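Local coordinates for protein probable mannosyltransferase KTR4 (Saccharomyces cerevisiae, PDB 5A07) that is probably a lumenal glycosyltransferase of the GT-A fold that binds guanosine-5'-diphosphate and a manganese ion, at residues Pro177-Arg182 / Tyr340-Gly345; Asp278-His283 / Leu362-Asp367; Glu270-Ser275 / Asp354-Ser359; Gly135-Phe140 / Ser223-Val228. All coordinates share one frame; numbering follows the deposited sequence.

Interaction 1. Residues Pro177-Arg182 / Tyr340-Gly345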
loop_
_atom_site.group_PDB
_atom_site.type_symbol
_atom_site.label_atom_id
_atom_site.label_comp_id
_atom_site.label_asym_id
_atom_site.label_seq_id
_atom_site.Cartn_x
_atom_site.Cartn_y
_atom_site.Cartn_z
ATOM N N PRO B 177 -17.135 -0.842 -16.566
ATOM C CA PRO B 177 -18.528 -1.310 -16.472
ATOM C C PRO B 177 -19.495 -0.408 -17.297
ATOM O O PRO B 177 -19.107 0.713 -17.729
ATOM C CB PRO B 177 -18.841 -1.161 -14.994
ATOM C CG PRO B 177 -18.014 0.002 -14.556
ATOM C CD PRO B 177 -16.758 -0.015 -15.388
ATOM N N ASP B 178 -20.720 -0.894 -17.507
ATOM C CA ASP B 178 -21.747 -0.125 -18.280
ATOM C C ASP B 178 -22.208 1.149 -17.570
ATOM O O ASP B 178 -22.627 2.107 -18.209
ATOM C CB ASP B 178 -22.992 -0.975 -18.527
ATOM C CG ASP B 178 -22.720 -2.166 -19.431
ATOM O OD1 ASP B 178 -21.877 -2.032 -20.364
ATOM O OD2 ASP B 178 -23.367 -3.223 -19.182
ATOM N N SER B 179 -22.103 1.165 -16.248
ATOM C CA SER B 179 -22.428 2.352 -15.473
ATOM C C SER B 179 -21.662 3.584 -15.930
ATOM O O SER B 179 -22.082 4.685 -15.639
ATOM C CB SER B 179 -22.178 2.068 -13.997
ATOM O OG SER B 179 -20.800 1.715 -13.744
ATOM N N ILE B 180 -20.559 3.440 -16.648
ATOM C CA ILE B 180 -19.742 4.596 -17.022
ATOM C C ILE B 180 -20.133 5.103 -18.399
ATOM O O ILE B 180 -20.233 4.309 -19.293
ATOM C CB ILE B 180 -18.218 4.233 -17.051
ATOM C CG1 ILE B 180 -17.706 3.869 -15.653
ATOM C CG2 ILE B 180 -17.355 5.340 -17.662
ATOM C CD1 ILE B 180 -17.805 5.004 -14.636
ATOM N N ASP B 181 -20.245 6.418 -18.568
ATOM C CA ASP B 181 -20.400 7.023 -19.865
ATOM C C ASP B 181 -19.042 7.230 -20.496
ATOM O O ASP B 181 -18.274 8.181 -20.156
ATOM C CB ASP B 181 -21.157 8.374 -19.774
ATOM C CG ASP B 181 -21.053 9.249 -21.076
ATOM O OD1 ASP B 181 -20.557 8.857 -22.148
ATOM O OD2 ASP B 181 -21.454 10.399 -21.012
ATOM N N ARG B 182 -18.760 6.390 -21.477
ATOM C CA ARG B 182 -17.485 6.449 -22.139
ATOM C C ARG B 182 -17.136 7.801 -22.745
ATOM O O ARG B 182 -15.937 8.227 -22.758
ATOM C CB ARG B 182 -17.406 5.326 -23.142
ATOM C CG ARG B 182 -16.074 5.227 -23.832
ATOM C CD ARG B 182 -16.065 3.970 -24.652
ATOM N NE ARG B 182 -15.856 2.751 -23.862
ATOM C CZ ARG B 182 -14.662 2.372 -23.396
ATOM N NH1 ARG B 182 -13.593 3.143 -23.571
ATOM N NH2 ARG B 182 -14.546 1.250 -22.762
ATOM N N TYR B 340 -19.738 1.890 -2.881
ATOM C CA TYR B 340 -19.992 3.317 -2.932
ATOM C C TYR B 340 -19.100 4.006 -3.939
ATOM O O TYR B 340 -19.552 4.815 -4.806
ATOM C CB TYR B 340 -19.799 3.931 -1.519
ATOM C CG TYR B 340 -20.329 5.346 -1.380
ATOM C CD1 TYR B 340 -21.643 5.598 -0.980
ATOM C CD2 TYR B 340 -19.510 6.423 -1.633
ATOM C CE1 TYR B 340 -22.100 6.890 -0.834
ATOM C CE2 TYR B 340 -19.978 7.727 -1.523
ATOM C CZ TYR B 340 -21.276 7.946 -1.116
ATOM O OH TYR B 340 -21.738 9.222 -0.995
ATOM N N LEU B 341 -17.808 3.675 -3.893
ATOM C CA LEU B 341 -16.931 4.308 -4.874
ATOM C C LEU B 341 -17.266 3.853 -6.317
ATOM O O LEU B 341 -17.060 4.613 -7.259
ATOM C CB LEU B 341 -15.442 3.992 -4.551
ATOM C CG LEU B 341 -14.956 4.478 -3.164
ATOM C CD1 LEU B 341 -13.484 4.080 -2.945
ATOM C CD2 LEU B 341 -15.128 5.971 -2.997
ATOM N N GLU B 342 -17.636 2.597 -6.473
ATOM C CA GLU B 342 -18.012 2.047 -7.805
ATOM C C GLU B 342 -19.161 2.905 -8.380
ATOM O O GLU B 342 -19.047 3.402 -9.491
ATOM C CB GLU B 342 -18.429 0.582 -7.675
ATOM C CG GLU B 342 -18.948 -0.086 -8.962
ATOM C CD GLU B 342 -17.899 -0.239 -10.073
ATOM O OE1 GLU B 342 -16.728 0.203 -9.944
ATOM O OE2 GLU B 342 -18.216 -0.849 -11.115
ATOM N N GLU B 343 -20.157 3.196 -7.545
ATOM C CA GLU B 343 -21.314 4.033 -7.930
ATOM C C GLU B 343 -20.954 5.429 -8.305
ATOM O O GLU B 343 -21.469 5.936 -9.250
ATOM C CB GLU B 343 -22.369 4.061 -6.843
ATOM C CG GLU B 343 -23.228 2.808 -6.832
ATOM C CD GLU B 343 -23.871 2.453 -5.476
ATOM O OE1 GLU B 343 -23.955 3.326 -4.563
ATOM O OE2 GLU B 343 -24.300 1.272 -5.322
ATOM N N LYS B 344 -19.983 6.040 -7.638
ATOM C CA LYS B 344 -19.506 7.358 -8.034
ATOM C C LYS B 344 -18.796 7.417 -9.337
ATOM O O LYS B 344 -18.728 8.476 -9.922
ATOM C CB LYS B 344 -18.487 7.938 -7.014
ATOM C CG LYS B 344 -18.948 8.022 -5.566
ATOM C CD LYS B 344 -20.221 8.839 -5.373
ATOM C CE LYS B 344 -20.057 10.252 -5.814
ATOM N NZ LYS B 344 -21.043 11.060 -5.027
ATOM N N GLY B 345 -18.163 6.325 -9.760
ATOM C CA GLY B 345 -17.479 6.286 -11.022
ATOM C C GLY B 345 -16.141 6.935 -11.054
ATOM O O GLY B 345 -15.544 7.112 -12.143
HETATM O O HOH W 1 -19.130 3.169 -12.251
#
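The carboxylate of Glu-342 is the flat group here, and the ring of Pro-177 meets one of its oxygens. Pro-177 CG comes to 3.6 Å from Glu-342 OE2, off the plane of the carboxylate, and CB lies a little farther. The proline ring and the glutamate chain run antiparallel alongside one another. Glu-342 CG is anti to the backbone N (chi1 175°), and a bend at chi2 (66°) turns the carboxylate toward the proline. The other oxygen, OE1, forms a salt bridge with Arg-210 of helix 203-214. A water joins the segments: it lies 2.7 Å from Ser-179 OG and donates to Glu-342 O at 2.8 Å. In the fold, a type I turn, Pro-177 to Ile-180, leads into helix 182-194 and packs on the C-terminal end of helix 332-344. The turn is closed by Ile-180 N to Pro-177 O at 3.3 Å. Gly-345 ends the longer helix with positive phi (78°) and stands at the N-cap of helix 346-349. Its bare CA receives Ile-180 CD1 at 3.8 Å. Asp-181 N bonds to Tyr-349 OH of that short helix, while Asp-181 OD1 makes weak bonds to the first turn of helix 182-194.

Interaction 2. Residues Asp278-His283 / Leu362-Asp367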
loop_
_atom_site.group_PDB
_atom_site.type_symbol
_atom_site.label_atom_id
_atom_site.label_comp_id
_atom_site.label_asym_id
_atom_site.label_seq_id
_atom_site.Cartn_x
_atom_site.Cartn_y
_atom_site.Cartn_z
ATOM N N ASP B 278 -18.923 11.728 2.607
ATOM C CA ASP B 278 -20.367 11.445 2.448
ATOM C C ASP B 278 -20.617 10.021 2.858
ATOM O O ASP B 278 -21.527 9.755 3.615
ATOM C CB ASP B 278 -20.852 11.641 1.000
ATOM C CG ASP B 278 -20.896 13.103 0.569
ATOM O OD1 ASP B 278 -20.952 13.977 1.442
ATOM O OD2 ASP B 278 -20.806 13.380 -0.640
ATOM N N PHE B 279 -19.777 9.067 2.427
ATOM C CA PHE B 279 -20.024 7.693 2.843
ATOM C C PHE B 279 -19.942 7.518 4.352
ATOM O O PHE B 279 -20.747 6.808 4.957
ATOM C CB PHE B 279 -18.998 6.744 2.147
ATOM C CG PHE B 279 -19.044 5.339 2.624
ATOM C CD1 PHE B 279 -19.941 4.437 2.071
ATOM C CD2 PHE B 279 -18.141 4.881 3.528
ATOM C CE1 PHE B 279 -19.984 3.114 2.523
ATOM C CE2 PHE B 279 -18.166 3.571 3.980
ATOM C CZ PHE B 279 -19.062 2.679 3.440
ATOM N N VAL B 280 -18.941 8.142 4.957
ATOM C CA VAL B 280 -18.752 8.027 6.416
ATOM C C VAL B 280 -19.927 8.660 7.205
ATOM O O VAL B 280 -20.334 8.104 8.199
ATOM C CB VAL B 280 -17.404 8.675 6.836
ATOM C CG1 VAL B 280 -17.362 8.977 8.298
ATOM C CG2 VAL B 280 -16.239 7.762 6.452
ATOM N N GLU B 281 -20.427 9.819 6.762
ATOM C CA GLU B 281 -21.641 10.423 7.385
ATOM C C GLU B 281 -22.792 9.427 7.349
ATOM O O GLU B 281 -23.463 9.285 8.329
ATOM C CB GLU B 281 -21.997 11.792 6.741
ATOM C CG GLU B 281 -21.158 12.949 7.317
ATOM C CD GLU B 281 -20.605 13.977 6.293
ATOM O OE1 GLU B 281 -21.236 14.196 5.205
ATOM O OE2 GLU B 281 -19.506 14.565 6.572
ATOM N N GLU B 282 -22.992 8.691 6.253
ATOM C CA GLU B 282 -24.045 7.652 6.186
ATOM C C GLU B 282 -23.755 6.390 6.977
ATOM O O GLU B 282 -24.656 5.657 7.279
ATOM C CB GLU B 282 -24.339 7.245 4.725
ATOM C CG GLU B 282 -24.868 8.384 3.853
ATOM C CD GLU B 282 -24.822 8.047 2.340
ATOM O OE1 GLU B 282 -25.097 6.884 1.971
ATOM O OE2 GLU B 282 -24.487 8.926 1.508
ATOM N N HIS B 283 -22.493 6.095 7.300
ATOM C CA HIS B 283 -22.174 4.889 8.051
ATOM C C HIS B 283 -21.160 5.111 9.161
ATOM O O HIS B 283 -20.079 4.492 9.153
ATOM C CB HIS B 283 -21.570 3.838 7.121
ATOM C CG HIS B 283 -22.444 3.489 5.982
ATOM N ND1 HIS B 283 -23.385 2.488 6.065
ATOM C CD2 HIS B 283 -22.556 4.020 4.751
ATOM C CE1 HIS B 283 -24.041 2.413 4.931
ATOM N NE2 HIS B 283 -23.556 3.329 4.117
ATOM N N LEU B 362 -8.264 1.758 5.318
ATOM C CA LEU B 362 -7.484 1.317 6.469
ATOM C C LEU B 362 -7.488 2.399 7.596
ATOM O O LEU B 362 -7.565 2.106 8.752
ATOM C CB LEU B 362 -6.058 1.009 6.014
ATOM C CG LEU B 362 -5.878 -0.291 5.270
ATOM C CD1 LEU B 362 -4.514 -0.229 4.558
ATOM C CD2 LEU B 362 -5.925 -1.477 6.218
ATOM N N ALA B 363 -7.325 3.648 7.229
ATOM C CA ALA B 363 -7.191 4.700 8.224
ATOM C C ALA B 363 -8.547 4.975 8.946
ATOM O O ALA B 363 -8.566 5.321 10.128
ATOM C CB ALA B 363 -6.707 5.960 7.546
ATOM N N LEU B 364 -9.653 4.833 8.217
ATOM C CA LEU B 364 -10.980 5.168 8.761
ATOM C C LEU B 364 -11.608 3.990 9.474
ATOM O O LEU B 364 -12.283 4.188 10.520
ATOM C CB LEU B 364 -11.915 5.637 7.647
ATOM C CG LEU B 364 -11.472 6.975 7.094
ATOM C CD1 LEU B 364 -12.209 7.248 5.820
ATOM C CD2 LEU B 364 -11.681 8.106 8.067
ATOM N N PHE B 365 -11.380 2.753 9.000
ATOM C CA PHE B 365 -12.186 1.614 9.427
ATOM C C PHE B 365 -11.446 0.620 10.232
ATOM O O PHE B 365 -12.009 -0.408 10.545
ATOM C CB PHE B 365 -12.882 0.906 8.234
ATOM C CG PHE B 365 -13.596 1.856 7.285
ATOM C CD1 PHE B 365 -14.347 2.903 7.778
ATOM C CD2 PHE B 365 -13.550 1.665 5.941
ATOM C CE1 PHE B 365 -14.999 3.810 6.928
ATOM C CE2 PHE B 365 -14.155 2.548 5.070
ATOM C CZ PHE B 365 -14.891 3.636 5.564
ATOM N N ALA B 366 -10.192 0.913 10.597
ATOM C CA ALA B 366 -9.354 -0.009 11.358
ATOM C C ALA B 366 -8.547 0.766 12.371
ATOM O O ALA B 366 -8.297 1.958 12.208
ATOM C CB ALA B 366 -8.397 -0.777 10.467
ATOM N N ASP B 367 -8.134 0.048 13.390
ATOM C CA ASP B 367 -7.300 0.561 14.429
ATOM C C ASP B 367 -5.884 0.735 13.882
ATOM O O ASP B 367 -5.270 -0.221 13.436
ATOM C CB ASP B 367 -7.214 -0.480 15.574
ATOM C CG ASP B 367 -6.448 0.036 16.775
ATOM O OD1 ASP B 367 -5.429 0.778 16.674
ATOM O OD2 ASP B 367 -6.845 -0.298 17.906
#
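Phe-279 and Val-280, which both reach Phe-365, also share the amide of His-283. His-283 N gives weak bonds to Phe-279 O at 3.0 Å and to Val-280 O at 3.1 Å, just where helix 272-282 ends. The imidazole folds back on the same turn. Its CD2 lies over one face of the Phe-279 ring, 3.5 Å above the plane and offset toward the rim. Across the contact everything is apolar. Phe-365 CZ lies 3.6 Å from Phe-279 CE2, at the edge of the Phe-279 ring and near its plane. From the Phe-365 ring the approach is oblique. Phe-279 CG is anti to the backbone N (chi1 173°), which sends the ring out toward Phe-365. Val-280 uses one branch for two partners. Its CG2 touches Leu-364 CD1 at 4.1 Å and sits at the edge of the Phe-365 ring, 4.2 Å from CE1. That ring also lies over CB of its neighbour Leu-364. Tyr-337 and Tyr-340 of helix 332-344 add their rings around Phe-279, and Met-50 of helix 43-53 touches Val-280. All four contact residues are buried. This is apolar helix-helix packing, with aromatic and branched side chains filling the space between the C-terminal ends of helices 272-282 and 354-365.

Interaction 3. Residues Glu270-Ser275 / Asp354-Ser359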
loop_
_atom_site.group_PDB
_atom_site.type_symbol
_atom_site.label_atom_id
_atom_site.label_comp_id
_atom_site.label_asym_id
_atom_site.label_seq_id
_atom_site.Cartn_x
_atom_site.Cartn_y
_atom_site.Cartn_z
ATOM N N GLU B 270 -9.564 14.353 -7.205
ATOM C CA GLU B 270 -10.293 15.585 -6.851
ATOM C C GLU B 270 -11.446 15.374 -5.895
ATOM O O GLU B 270 -11.563 16.122 -4.893
ATOM C CB GLU B 270 -10.796 16.290 -8.124
ATOM C CG GLU B 270 -11.520 17.582 -7.796
ATOM C CD GLU B 270 -11.811 18.426 -9.036
ATOM O OE1 GLU B 270 -11.934 17.827 -10.115
ATOM O OE2 GLU B 270 -11.904 19.668 -8.910
ATOM N N THR B 271 -12.304 14.399 -6.121
ATOM C CA THR B 271 -13.448 14.155 -5.256
ATOM C C THR B 271 -13.434 12.889 -4.432
ATOM O O THR B 271 -14.426 12.528 -3.842
ATOM C CB THR B 271 -14.806 14.171 -6.036
ATOM O OG1 THR B 271 -14.892 13.054 -6.959
ATOM C CG2 THR B 271 -14.985 15.525 -6.774
ATOM N N LEU B 272 -12.308 12.229 -4.282
ATOM C CA LEU B 272 -12.312 10.986 -3.517
ATOM C C LEU B 272 -12.576 11.201 -1.988
ATOM O O LEU B 272 -13.367 10.515 -1.375
ATOM C CB LEU B 272 -10.996 10.220 -3.753
ATOM C CG LEU B 272 -10.785 8.990 -2.866
ATOM C CD1 LEU B 272 -11.843 7.936 -3.074
ATOM C CD2 LEU B 272 -9.385 8.442 -3.241
ATOM N N TRP B 273 -11.928 12.183 -1.425
ATOM C CA TRP B 273 -12.148 12.526 0.004
ATOM C C TRP B 273 -13.597 12.989 0.249
ATOM O O TRP B 273 -14.247 12.542 1.161
ATOM C CB TRP B 273 -11.182 13.678 0.411
ATOM C CG TRP B 273 -11.366 14.115 1.833
ATOM C CD1 TRP B 273 -11.985 15.258 2.263
ATOM C CD2 TRP B 273 -11.044 13.355 3.012
ATOM N NE1 TRP B 273 -12.045 15.265 3.636
ATOM C CE2 TRP B 273 -11.438 14.127 4.120
ATOM C CE3 TRP B 273 -10.405 12.127 3.231
ATOM C CZ2 TRP B 273 -11.274 13.689 5.435
ATOM C CZ3 TRP B 273 -10.223 11.682 4.530
ATOM C CH2 TRP B 273 -10.624 12.475 5.632
ATOM N N THR B 274 -14.088 13.916 -0.555
ATOM C CA THR B 274 -15.464 14.465 -0.301
ATOM C C THR B 274 -16.473 13.364 -0.428
ATOM O O THR B 274 -17.358 13.237 0.402
ATOM C CB THR B 274 -15.780 15.685 -1.195
ATOM O OG1 THR B 274 -15.502 15.383 -2.557
ATOM C CG2 THR B 274 -14.822 16.808 -0.870
ATOM N N SER B 275 -16.298 12.469 -1.402
ATOM C CA SER B 275 -17.193 11.313 -1.483
ATOM C C SER B 275 -17.044 10.373 -0.311
ATOM O O SER B 275 -18.009 9.782 0.177
ATOM C CB SER B 275 -16.983 10.509 -2.781
ATOM O OG SER B 275 -17.098 11.344 -3.894
ATOM N N ASP B 354 -5.505 2.641 -6.511
ATOM C CA ASP B 354 -5.755 1.674 -5.448
ATOM C C ASP B 354 -5.112 2.103 -4.098
ATOM O O ASP B 354 -5.632 1.796 -3.050
ATOM C CB ASP B 354 -5.371 0.276 -5.815
ATOM C CG ASP B 354 -3.873 0.116 -6.115
ATOM O OD1 ASP B 354 -3.418 0.470 -7.199
ATOM O OD2 ASP B 354 -3.184 -0.392 -5.228
ATOM N N ALA B 355 -3.984 2.794 -4.173
ATOM C CA ALA B 355 -3.240 3.199 -2.981
ATOM C C ALA B 355 -4.035 4.183 -2.068
ATOM O O ALA B 355 -4.300 3.848 -0.917
ATOM C CB ALA B 355 -1.894 3.726 -3.367
ATOM N N PRO B 356 -4.534 5.304 -2.596
ATOM C CA PRO B 356 -5.372 6.144 -1.707
ATOM C C PRO B 356 -6.648 5.508 -1.237
ATOM O O PRO B 356 -7.084 5.714 -0.110
ATOM C CB PRO B 356 -5.599 7.443 -2.533
ATOM C CG PRO B 356 -5.332 7.025 -3.973
ATOM C CD PRO B 356 -4.284 5.947 -3.897
ATOM N N VAL B 357 -7.286 4.730 -2.097
ATOM C CA VAL B 357 -8.496 4.034 -1.732
ATOM C C VAL B 357 -8.289 3.033 -0.642
ATOM O O VAL B 357 -9.029 2.997 0.362
ATOM C CB VAL B 357 -9.123 3.367 -2.980
ATOM C CG1 VAL B 357 -10.261 2.400 -2.625
ATOM C CG2 VAL B 357 -9.581 4.441 -3.957
ATOM N N ARG B 358 -7.304 2.151 -0.810
ATOM C CA ARG B 358 -6.972 1.187 0.269
ATOM C C ARG B 358 -6.627 1.923 1.572
ATOM O O ARG B 358 -7.037 1.492 2.670
ATOM C CB ARG B 358 -5.748 0.326 -0.173
ATOM C CG ARG B 358 -5.269 -0.670 0.853
ATOM C CD ARG B 358 -5.735 -2.050 0.520
ATOM N NE ARG B 358 -5.024 -2.586 -0.650
ATOM C CZ ARG B 358 -5.600 -2.923 -1.801
ATOM N NH1 ARG B 358 -6.942 -2.820 -1.957
ATOM N NH2 ARG B 358 -4.854 -3.422 -2.772
ATOM N N SER B 359 -5.869 3.005 1.436
ATOM C CA SER B 359 -5.309 3.746 2.586
ATOM C C SER B 359 -6.422 4.491 3.362
ATOM O O SER B 359 -6.422 4.473 4.586
ATOM C CB SER B 359 -4.255 4.760 2.142
ATOM O OG SER B 359 -3.160 4.099 1.535
#
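The contact itself is apolar and rests on one methyl group. Leu-272 CD2 touches Pro-356 CB at 4.0 Å and Val-357 CG2 at 4.1 Å, and the leucine crosses both side chains at about a right angle. Leu-272 has CG anti to its amide nitrogen (chi1 172°), which carries the isobutyl group across to the other helix. The polar bonds do not join the two segments to each other. Ala-355 O accepts from Ser-359 N at 3.0 Å and from Ser-359 OG at 2.7 Å; the hydroxyl approaches from above the carbonyl plane. Ser-359 OG is also bonded to Phe-317 N. Away from Leu-272, Asp-354 forms a salt bridge with Arg-230 and Arg-358 one with Glu-322. The Pro-356 side chain is about 10 Å from the bound guanosine-5'-diphosphate. The first turns of helices 272-282 and 354-365 meet here. Leu-341 of helix 332-344 packs on both Leu-272 and Val-357, and Ser-213 of helix 203-214 also touches Val-357.

Interaction 4. Residues Gly135-Phe140 / Ser223-Val228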
loop_
_atom_site.group_PDB
_atom_site.type_symbol
_atom_site.label_atom_id
_atom_site.label_comp_id
_atom_site.label_asym_id
_atom_site.label_seq_id
_atom_site.Cartn_x
_atom_site.Cartn_y
_atom_site.Cartn_z
ATOM N N GLY B 135 9.049 -20.628 1.385
ATOM C CA GLY B 135 8.388 -21.372 0.313
ATOM C C GLY B 135 6.939 -21.122 0.098
ATOM O O GLY B 135 6.225 -22.006 -0.332
ATOM N N TYR B 136 6.466 -19.899 0.362
ATOM C CA TYR B 136 5.093 -19.541 0.049
ATOM C C TYR B 136 4.906 -19.614 -1.457
ATOM O O TYR B 136 5.800 -19.269 -2.270
ATOM C CB TYR B 136 4.723 -18.140 0.631
ATOM C CG TYR B 136 4.449 -18.296 2.149
ATOM C CD1 TYR B 136 3.224 -18.774 2.593
ATOM C CD2 TYR B 136 5.411 -18.030 3.113
ATOM C CE1 TYR B 136 2.964 -18.994 3.945
ATOM C CE2 TYR B 136 5.173 -18.262 4.460
ATOM C CZ TYR B 136 3.950 -18.782 4.864
ATOM O OH TYR B 136 3.693 -18.985 6.162
ATOM N N PRO B 137 3.718 -19.963 -1.877
ATOM C CA PRO B 137 3.403 -20.039 -3.295
ATOM C C PRO B 137 3.180 -18.717 -3.977
ATOM O O PRO B 137 3.015 -17.686 -3.324
ATOM C CB PRO B 137 2.037 -20.755 -3.308
ATOM C CG PRO B 137 1.440 -20.462 -1.976
ATOM C CD PRO B 137 2.589 -20.302 -1.012
ATOM N N TYR B 138 3.319 -18.734 -5.296
ATOM C CA TYR B 138 3.021 -17.575 -6.125
ATOM C C TYR B 138 1.736 -17.722 -6.862
ATOM O O TYR B 138 1.476 -18.762 -7.504
ATOM C CB TYR B 138 4.117 -17.338 -7.155
ATOM C CG TYR B 138 5.453 -16.964 -6.557
ATOM C CD1 TYR B 138 6.299 -17.972 -6.070
ATOM C CD2 TYR B 138 5.907 -15.656 -6.517
ATOM C CE1 TYR B 138 7.557 -17.654 -5.508
ATOM C CE2 TYR B 138 7.146 -15.336 -5.941
ATOM C CZ TYR B 138 7.950 -16.334 -5.444
ATOM O OH TYR B 138 9.171 -16.046 -4.863
ATOM N N THR B 139 0.986 -16.635 -6.883
ATOM C CA THR B 139 -0.197 -16.538 -7.674
ATOM C C THR B 139 -0.028 -15.413 -8.656
ATOM O O THR B 139 0.304 -14.260 -8.257
ATOM C CB THR B 139 -1.437 -16.249 -6.810
ATOM O OG1 THR B 139 -1.638 -17.306 -5.851
ATOM C CG2 THR B 139 -2.703 -16.189 -7.665
ATOM N N PHE B 140 -0.248 -15.705 -9.952
ATOM C CA PHE B 140 -0.193 -14.702 -10.963
ATOM C C PHE B 140 -1.579 -14.495 -11.614
ATOM O O PHE B 140 -2.235 -15.483 -11.979
ATOM C CB PHE B 140 0.765 -15.104 -12.075
ATOM C CG PHE B 140 2.155 -15.292 -11.613
ATOM C CD1 PHE B 140 2.566 -16.495 -11.072
ATOM C CD2 PHE B 140 3.036 -14.241 -11.644
ATOM C CE1 PHE B 140 3.840 -16.689 -10.631
ATOM C CE2 PHE B 140 4.327 -14.437 -11.185
ATOM C CZ PHE B 140 4.738 -15.620 -10.698
ATOM N N SER B 223 -9.418 -17.392 -3.145
ATOM C CA SER B 223 -10.501 -17.673 -2.143
ATOM C C SER B 223 -9.883 -18.482 -1.020
ATOM O O SER B 223 -10.304 -18.413 0.078
ATOM C CB SER B 223 -11.696 -18.432 -2.791
ATOM O OG SER B 223 -11.308 -19.808 -3.017
ATOM N N LYS B 224 -8.856 -19.292 -1.285
ATOM C CA LYS B 224 -8.272 -20.108 -0.239
ATOM C C LYS B 224 -7.214 -19.405 0.641
ATOM O O LYS B 224 -6.579 -20.045 1.484
ATOM C CB LYS B 224 -7.642 -21.360 -0.887
ATOM C CG LYS B 224 -6.548 -21.120 -1.951
ATOM C CD LYS B 224 -6.026 -22.432 -2.570
ATOM C CE LYS B 224 -5.076 -22.185 -3.720
ATOM N NZ LYS B 224 -5.671 -21.543 -4.930
ATOM N N TYR B 225 -6.910 -18.145 0.392
ATOM C CA TYR B 225 -5.833 -17.477 1.176
ATOM C C TYR B 225 -6.420 -16.399 2.100
ATOM O O TYR B 225 -7.348 -15.705 1.710
ATOM C CB TYR B 225 -4.818 -16.845 0.247
ATOM C CG TYR B 225 -4.064 -17.799 -0.634
ATOM C CD1 TYR B 225 -3.244 -18.733 -0.110
ATOM C CD2 TYR B 225 -4.268 -17.807 -1.979
ATOM C CE1 TYR B 225 -2.530 -19.604 -0.912
ATOM C CE2 TYR B 225 -3.595 -18.664 -2.806
ATOM C CZ TYR B 225 -2.715 -19.556 -2.269
ATOM O OH TYR B 225 -2.064 -20.415 -3.123
ATOM N N LYS B 226 -5.747 -16.215 3.242
ATOM C CA LYS B 226 -6.001 -15.124 4.152
ATOM C C LYS B 226 -5.058 -13.908 3.902
ATOM O O LYS B 226 -5.455 -12.747 4.124
ATOM C CB LYS B 226 -5.817 -15.631 5.608
ATOM C CG LYS B 226 -6.044 -14.557 6.674
ATOM C CD LYS B 226 -6.047 -15.159 8.049
ATOM C CE LYS B 226 -6.066 -14.129 9.168
ATOM N NZ LYS B 226 -7.171 -13.163 9.087
ATOM N N TYR B 227 -3.834 -14.186 3.417
ATOM C CA TYR B 227 -2.807 -13.123 3.276
ATOM C C TYR B 227 -2.280 -13.092 1.874
ATOM O O TYR B 227 -2.108 -14.178 1.271
ATOM C CB TYR B 227 -1.649 -13.404 4.170
ATOM C CG TYR B 227 -1.938 -13.287 5.632
ATOM C CD1 TYR B 227 -2.085 -12.033 6.239
ATOM C CD2 TYR B 227 -2.146 -14.408 6.404
ATOM C CE1 TYR B 227 -2.366 -11.910 7.564
ATOM C CE2 TYR B 227 -2.423 -14.276 7.754
ATOM C CZ TYR B 227 -2.517 -13.031 8.344
ATOM O OH TYR B 227 -2.833 -12.897 9.719
ATOM N N VAL B 228 -1.927 -11.886 1.410
ATOM C CA VAL B 228 -1.209 -11.750 0.155
ATOM C C VAL B 228 -0.016 -10.866 0.446
ATOM O O VAL B 228 -0.092 -9.936 1.279
ATOM C CB VAL B 228 -2.010 -11.172 -1.040
ATOM C CG1 VAL B 228 -3.252 -12.036 -1.427
ATOM C CG2 VAL B 228 -2.419 -9.796 -0.777
HETATM O O HOH W 2 -1.848 -19.985 -5.544
#
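The backbones of Thr-139 and the Tyr-225 region do not pair: their closest CA atoms, Thr-139 and Val-228, are 9.2 Å apart, and strand 105-110 runs between strands 138-142 and 227-230, parallel to both. The side chain of Tyr-225 bridges this gap near the N-terminal ends of the strands. Its OH lies 3.7 Å from Pro-137 CG, and its CE2 lies 3.9 Å from Thr-139 OG1. Both approaches to the ring are oblique. Lys-224 CG covers one face, over the ring centre. A water lies at the ring's edge, in plane, 2.5 Å from Tyr-225 OH and 2.7 Å from Thr-139 OG1. Thr-139 has OG1 anti to the carbonyl carbon (chi1 -60°), which turns it to this water. OG1 also bonds to Thr-106 OG1 of the middle strand. The polar link between the two segments therefore passes through water, while the proline gives the phenol an apolar neighbour.

How the interactions relate
From the N terminus, 135-140 comes first, and interaction 4 closes its loop at 223-228. Interaction 1 opens inside that loop at 177-182 and closes only at 340-345, so the two cross. Interactions 3 and 2 open in turn on helix 272-282 and close in the same order on helix 354-365. They cross each other and interaction 1; none nests. Interaction 4 closes before either opens. Interactions 2 and 3 tie helices 272-282 and 354-365; helix 332-344, which carries interaction 1, packs on both through Leu-341, and on the first also through Tyr-340. Interaction 1 adds the loop before helix 182-194. Interaction 4 stands apart in the parallel part of the mixed sheet.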